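Local structure of aspartate carbamoyltransferase (7K46) at residues G161-I167 / L189-I195; A184-A188 / D213-I219. The protein probably catalyses the transfer of the carbamoyl group from carbamoyl phosphate to L-aspartate, an early step of de novo pyrimidine biosynthesis. Where two conformers were deposited one is given. Numbering follows the deposited sequence.

Contact 1: G161-I167 / L189-I195; sequences GIAIALI and LRKVYLI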
loop_
_atom_site.group_PDB
_atom_site.type_symbol
_atom_site.label_atom_id
_atom_site.label_comp_id
_atom_site.label_asym_id
_atom_site.label_seq_id
_atom_site.Cartn_x
_atom_site.Cartn_y
_atom_site.Cartn_z
ATOM N N GLY A 161 7.696 41.527 0.756
ATOM C CA GLY A 161 7.645 42.455 1.862
ATOM C C GLY A 161 7.929 41.880 3.238
ATOM O O GLY A 161 8.026 42.656 4.197
ATOM N N ILE A 162 8.091 40.559 3.380
ATOM C CA ILE A 162 8.139 39.965 4.715
ATOM C C ILE A 162 9.538 40.070 5.308
ATOM O O ILE A 162 10.552 40.132 4.602
ATOM C CB ILE A 162 7.678 38.492 4.713
ATOM C CG1 ILE A 162 8.660 37.607 3.936
ATOM C CG2 ILE A 162 6.239 38.354 4.220
ATOM C CD1 ILE A 162 8.371 36.097 4.088
ATOM N N ALA A 163 9.577 40.053 6.636
ATOM C CA ALA A 163 10.765 39.699 7.400
ATOM C C ALA A 163 10.584 38.284 7.931
ATOM O O ALA A 163 9.565 37.980 8.561
ATOM C CB ALA A 163 10.996 40.668 8.561
ATOM N N ILE A 164 11.571 37.430 7.691
ATOM C CA ILE A 164 11.490 36.019 8.052
ATOM C C ILE A 164 12.760 35.634 8.792
ATOM O O ILE A 164 13.857 36.055 8.414
ATOM C CB ILE A 164 11.279 35.124 6.810
ATOM C CG1 ILE A 164 11.298 33.635 7.190
ATOM C CG2 ILE A 164 12.320 35.422 5.735
ATOM C CD1 ILE A 164 10.844 32.715 6.061
ATOM N N ALA A 165 12.611 34.851 9.859
ATOM C CA ALA A 165 13.747 34.290 10.579
ATOM C C ALA A 165 13.862 32.815 10.232
ATOM O O ALA A 165 12.878 32.075 10.331
ATOM C CB ALA A 165 13.595 34.465 12.093
ATOM N N LEU A 166 15.044 32.402 9.778
ATOM C CA LEU A 166 15.363 30.994 9.567
ATOM C C LEU A 166 16.178 30.560 10.777
ATOM O O LEU A 166 17.216 31.159 11.075
ATOM C CB LEU A 166 16.136 30.780 8.259
ATOM C CG LEU A 166 15.497 31.398 7.011
ATOM C CD1 LEU A 166 16.422 31.310 5.804
ATOM C CD2 LEU A 166 14.123 30.771 6.681
ATOM N N ILE A 167 15.680 29.564 11.506
ATOM C CA ILE A 167 16.154 29.269 12.855
ATOM C C ILE A 167 16.560 27.808 12.919
ATOM O O ILE A 167 15.723 26.931 12.686
ATOM C CB ILE A 167 15.068 29.549 13.905
ATOM C CG1 ILE A 167 14.565 30.994 13.796
ATOM C CG2 ILE A 167 15.578 29.211 15.324
ATOM C CD1 ILE A 167 13.203 31.181 14.430
ATOM N N LEU A 189 11.704 40.441 -0.513
ATOM C CA LEU A 189 11.777 40.335 0.936
ATOM C C LEU A 189 12.241 41.650 1.545
ATOM O O LEU A 189 13.020 42.391 0.948
ATOM C CB LEU A 189 12.747 39.231 1.342
ATOM C CG LEU A 189 12.521 37.854 0.709
ATOM C CD1 LEU A 189 13.600 36.916 1.229
ATOM C CD2 LEU A 189 11.137 37.344 1.047
ATOM N N ARG A 190 11.758 41.935 2.754
ATOM C CA ARG A 190 12.328 43.044 3.510
ATOM C C ARG A 190 13.597 42.612 4.234
ATOM O O ARG A 190 14.627 43.290 4.156
ATOM C CB ARG A 190 11.306 43.601 4.504
ATOM C CG ARG A 190 11.884 44.677 5.430
ATOM C CD ARG A 190 10.801 45.479 6.139
ATOM N NE ARG A 190 9.988 44.654 7.029
ATOM C CZ ARG A 190 10.346 44.299 8.256
ATOM N NH1 ARG A 190 11.524 44.631 8.752
ATOM N NH2 ARG A 190 9.502 43.585 9.000
ATOM N N LYS A 191 13.560 41.472 4.922
ATOM C CA LYS A 191 14.676 41.126 5.787
ATOM C C LYS A 191 14.666 39.635 6.066
ATOM O O LYS A 191 13.598 39.040 6.226
ATOM C CB LYS A 191 14.598 41.916 7.099
ATOM C CG LYS A 191 15.801 41.761 8.017
ATOM C CD LYS A 191 15.767 42.859 9.075
ATOM C CE LYS A 191 17.082 42.965 9.822
ATOM N NZ LYS A 191 16.997 43.981 10.925
ATOM N N VAL A 192 15.859 39.041 6.131
ATOM C CA VAL A 192 16.030 37.653 6.565
ATOM C C VAL A 192 16.923 37.656 7.798
ATOM O O VAL A 192 18.074 38.116 7.740
ATOM C CB VAL A 192 16.643 36.758 5.472
ATOM C CG1 VAL A 192 16.882 35.340 6.018
ATOM C CG2 VAL A 192 15.764 36.715 4.215
ATOM N N TYR A 193 16.399 37.142 8.904
ATOM C CA TYR A 193 17.202 36.873 10.091
ATOM C C TYR A 193 17.701 35.438 10.015
ATOM O O TYR A 193 16.910 34.520 9.774
ATOM C CB TYR A 193 16.382 37.073 11.371
ATOM C CG TYR A 193 15.972 38.501 11.643
ATOM C CD1 TYR A 193 16.827 39.371 12.318
ATOM C CD2 TYR A 193 14.731 38.984 11.238
ATOM C CE1 TYR A 193 16.468 40.686 12.575
ATOM C CE2 TYR A 193 14.356 40.310 11.498
ATOM C CZ TYR A 193 15.234 41.154 12.165
ATOM O OH TYR A 193 14.877 42.464 12.429
ATOM N N LEU A 194 19.008 35.246 10.218
ATOM C CA LEU A 194 19.635 33.921 10.228
ATOM C C LEU A 194 20.045 33.619 11.668
ATOM O O LEU A 194 21.064 34.127 12.146
ATOM C CB LEU A 194 20.837 33.883 9.289
ATOM C CG LEU A 194 20.549 34.226 7.822
ATOM C CD1 LEU A 194 21.859 34.363 7.036
ATOM C CD2 LEU A 194 19.648 33.163 7.208
ATOM N N ILE A 195 19.249 32.795 12.357
ATOM C CA ILE A 195 19.401 32.541 13.790
ATOM C C ILE A 195 19.967 31.138 13.961
ATOM O O ILE A 195 19.277 30.148 13.690
ATOM C CB ILE A 195 18.067 32.671 14.542
ATOM C CG1 ILE A 195 17.337 33.976 14.177
ATOM C CG2 ILE A 195 18.293 32.525 16.051
ATOM C CD1 ILE A 195 18.089 35.244 14.575
#

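Contact 2: A184-A188 / D213-I219; sequences AHNFA and DVVKRGI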
loop_
_atom_site.group_PDB
_atom_site.type_symbol
_atom_site.label_atom_id
_atom_site.label_comp_id
_atom_site.label_asym_id
_atom_site.label_seq_id
_atom_site.Cartn_x
_atom_site.Cartn_y
_atom_site.Cartn_z
ATOM N N ALA A 184 15.026 34.655 -1.931
ATOM C CA ALA A 184 15.769 35.850 -2.328
ATOM C C ALA A 184 15.735 36.062 -3.835
ATOM O O ALA A 184 15.799 37.202 -4.300
ATOM C CB ALA A 184 17.219 35.756 -1.850
ATOM N N HIS A 185 15.654 34.982 -4.610
ATOM C CA HIS A 185 15.639 35.124 -6.058
ATOM C C HIS A 185 14.297 35.617 -6.573
ATOM O O HIS A 185 14.254 36.321 -7.589
ATOM C CB HIS A 185 15.971 33.792 -6.738
ATOM C CG HIS A 185 16.205 33.918 -8.211
ATOM N ND1 HIS A 185 17.238 34.666 -8.736
ATOM C CD2 HIS A 185 15.533 33.407 -9.270
ATOM C CE1 HIS A 185 17.198 34.602 -10.056
ATOM N NE2 HIS A 185 16.174 33.843 -10.405
ATOM N N ASN A 186 13.199 35.263 -5.901
ATOM C CA ASN A 186 11.876 35.429 -6.484
ATOM C C ASN A 186 10.986 36.445 -5.783
ATOM O O ASN A 186 9.947 36.808 -6.345
ATOM C CB ASN A 186 11.140 34.082 -6.516
ATOM C CG ASN A 186 11.740 33.115 -7.516
ATOM O OD1 ASN A 186 11.664 33.336 -8.726
ATOM N ND2 ASN A 186 12.333 32.025 -7.013
ATOM N N PHE A 187 11.350 36.921 -4.596
ATOM C CA PHE A 187 10.445 37.747 -3.817
ATOM C C PHE A 187 11.161 38.964 -3.250
ATOM O O PHE A 187 12.345 38.913 -2.897
ATOM C CB PHE A 187 9.803 36.943 -2.687
ATOM C CG PHE A 187 8.928 35.823 -3.176
ATOM C CD1 PHE A 187 7.583 36.041 -3.434
ATOM C CD2 PHE A 187 9.451 34.558 -3.388
ATOM C CE1 PHE A 187 6.768 35.012 -3.895
ATOM C CE2 PHE A 187 8.642 33.523 -3.842
ATOM C CZ PHE A 187 7.300 33.757 -4.101
ATOM N N ALA A 188 10.410 40.060 -3.155
ATOM C CA ALA A 188 10.922 41.324 -2.624
ATOM C C ALA A 188 10.867 41.301 -1.093
ATOM O O ALA A 188 10.101 42.022 -0.447
ATOM C CB ALA A 188 10.128 42.491 -3.193
ATOM N N ASP A 213 21.114 38.780 -5.920
ATOM C CA ASP A 213 19.690 39.022 -5.702
ATOM C C ASP A 213 19.452 39.972 -4.534
ATOM O O ASP A 213 18.603 40.867 -4.620
ATOM C CB ASP A 213 18.970 37.698 -5.453
ATOM C CG ASP A 213 18.913 36.827 -6.695
ATOM O OD1 ASP A 213 18.792 37.392 -7.800
ATOM O OD2 ASP A 213 18.990 35.583 -6.569
ATOM N N VAL A 214 20.172 39.779 -3.427
ATOM C CA VAL A 214 19.965 40.590 -2.228
ATOM C C VAL A 214 20.299 42.054 -2.500
ATOM O O VAL A 214 19.674 42.967 -1.946
ATOM C CB VAL A 214 20.804 39.993 -1.076
ATOM C CG1 VAL A 214 21.089 41.012 -0.011
ATOM C CG2 VAL A 214 20.094 38.771 -0.476
ATOM N N VAL A 215 21.284 42.306 -3.365
ATOM C CA VAL A 215 21.671 43.691 -3.632
ATOM C C VAL A 215 20.754 44.335 -4.677
ATOM O O VAL A 215 20.452 45.530 -4.599
ATOM C CB VAL A 215 23.156 43.763 -4.043
ATOM C CG1 VAL A 215 23.487 45.128 -4.628
ATOM C CG2 VAL A 215 24.046 43.517 -2.829
ATOM N N LYS A 216 20.300 43.569 -5.674
ATOM C CA LYS A 216 19.329 44.117 -6.621
ATOM C C LYS A 216 18.011 44.443 -5.922
ATOM O O LYS A 216 17.388 45.475 -6.203
ATOM C CB LYS A 216 19.092 43.131 -7.773
ATOM N N ARG A 217 17.581 43.583 -4.997
ATOM C CA ARG A 217 16.305 43.737 -4.311
ATOM C C ARG A 217 16.396 44.541 -3.019
ATOM O O ARG A 217 15.355 44.930 -2.480
ATOM C CB ARG A 217 15.701 42.357 -4.008
ATOM C CG ARG A 217 15.265 41.580 -5.263
ATOM C CD ARG A 217 14.682 40.209 -4.881
ATOM N NE ARG A 217 14.220 39.453 -6.039
ATOM C CZ ARG A 217 13.049 39.648 -6.631
ATOM N NH1 ARG A 217 12.247 40.634 -6.264
ATOM N NH2 ARG A 217 12.672 38.831 -7.615
ATOM N N GLY A 218 17.598 44.810 -2.512
ATOM C CA GLY A 218 17.715 45.557 -1.269
ATOM C C GLY A 218 17.266 44.797 -0.038
ATOM O O GLY A 218 16.746 45.406 0.901
ATOM N N ILE A 219 17.458 43.482 -0.014
ATOM C CA ILE A 219 17.062 42.653 1.123
ATOM C C ILE A 219 18.112 42.767 2.221
ATOM O O ILE A 219 19.313 42.605 1.965
ATOM C CB ILE A 219 16.891 41.187 0.690
ATOM C CG1 ILE A 219 15.858 41.077 -0.440
ATOM C CG2 ILE A 219 16.526 40.283 1.910
ATOM C CD1 ILE A 219 15.819 39.703 -1.108
HETATM O O HOH W 1 16.401 38.415 -8.279
HETATM O O HOH W 2 10.261 38.229 -9.087
#

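Contact 1: G161-I167 / L189-I195
A163, I195 and L166 bury the most surface where strand 163-167 runs parallel (axis angle 18°) to strand 191-195, its neighbour inside the five-stranded parallel sheet, joined to it through helix 174-186 as a beta-alpha-beta unit. A163 pairs with K191, and its CA lies 3.1 Å from K191 O in a CA-H...O contact, while its CB sits over one face of the R190 guanidinium, 3.3 Å from NH2. A methyl suits this spot, because R190 reaches past it to a salt bridge with D234, which also accepts a hydrogen bond from Y193 OH. At the far end I195 N donates a hydrogen bond to L166 O at 2.9 Å, and I195 CB meets I167 CG1 at 4.0 Å on the face of A163, A165 and Y193. L166 lies on the other face with I164, V192 and L194, its CD1 4.0 Å from L194 CD2 and 4.1 Å from V192 CG1, and packs on V176 and L180 of helix 174-186. Between these ends the ladder continues through I164 N to K191 O (3.0 Å), Y193 N to I164 O (2.8 Å) and L166 N to Y193 O (2.8 Å). Main-chain bonding thus sets the register between these strands of the Rossmann-like Asp/Orn-binding domain, leaving an apolar face for the helix, while on the mixed face K191 NZ donates to Y193 OH (3.0 Å) and also bonds Q222.

Contact 2: A184-A188 / D213-I219
Two helix ends meet here: helix 174-186 finishes within 184-188 and helix 204-217 within 213-219, neighbouring helices of the Rossmann-like Asp/Orn-binding domain. F187 is the first residue to leave helical angles in one segment and G218 in the other, where a positive phi of 70° is easy for a residue without a side chain. I219 N turns back to V214 O at 3.0 Å. The CA atoms come nearest at H185 and D213 (5.6 Å) and at A188 and R217 (6.1 Å). A184 is small enough to let the helices close up: its O lies 3.4 Å from D213 CB, and its CB meets I219 CD1 at 4.3 Å and V214 CG2 at 4.4 Å. I219, pointing toward the other segment, fills the inner side of the joint and also packs on L189. The outer side is polar. H185 ND1 donates to D213 OD2 at 2.9 Å, a His-carboxylate hydrogen bond, with a weak second one to OD1 at 3.3 Å. R217 stretches across the gap with chi2 and chi3 both t, and its cationic group suits the place because it reaches C-terminal carbonyls of helix 174-186 that lack helical partners. Its NH2 donates to H185 O at 3.0 Å, and one face of the guanidinium lies over the carbonyl carbons of N186 and F187. Water 2 extends this pairing, accepting from R217 NH2 at 2.9 Å and donating to N186 O at 3.1 Å. Water 1 joins both polar pairs, donating to D213 OD1 at 2.6 Å and H185 O at 3.1 Å while accepting from R217 NE at 3.3 Å.

From the N terminus the chain passes through 161-167, helix 174-186 ending in 184-188, then 189-195, and finally helix 204-217 ending in 213-219. Contact 1 closes the loop containing helix 174-186, a parallel strand-helix-strand crossover; contact 2 closes an overlapping loop, from the end of that helix through strand 191-195 to the end of helix 204-217. Their segments alternate, so the two loops cross. The centres lie 12 Å apart, and the contacts touch where A188 runs into L189: G161 N lies 2.7 Å from A188 O, a probable hydrogen bond, and L189 O is 3.4 Å from I219 CG1. Packing of L189 on A184 and I219 thus brings paired strands and paired helix ends together.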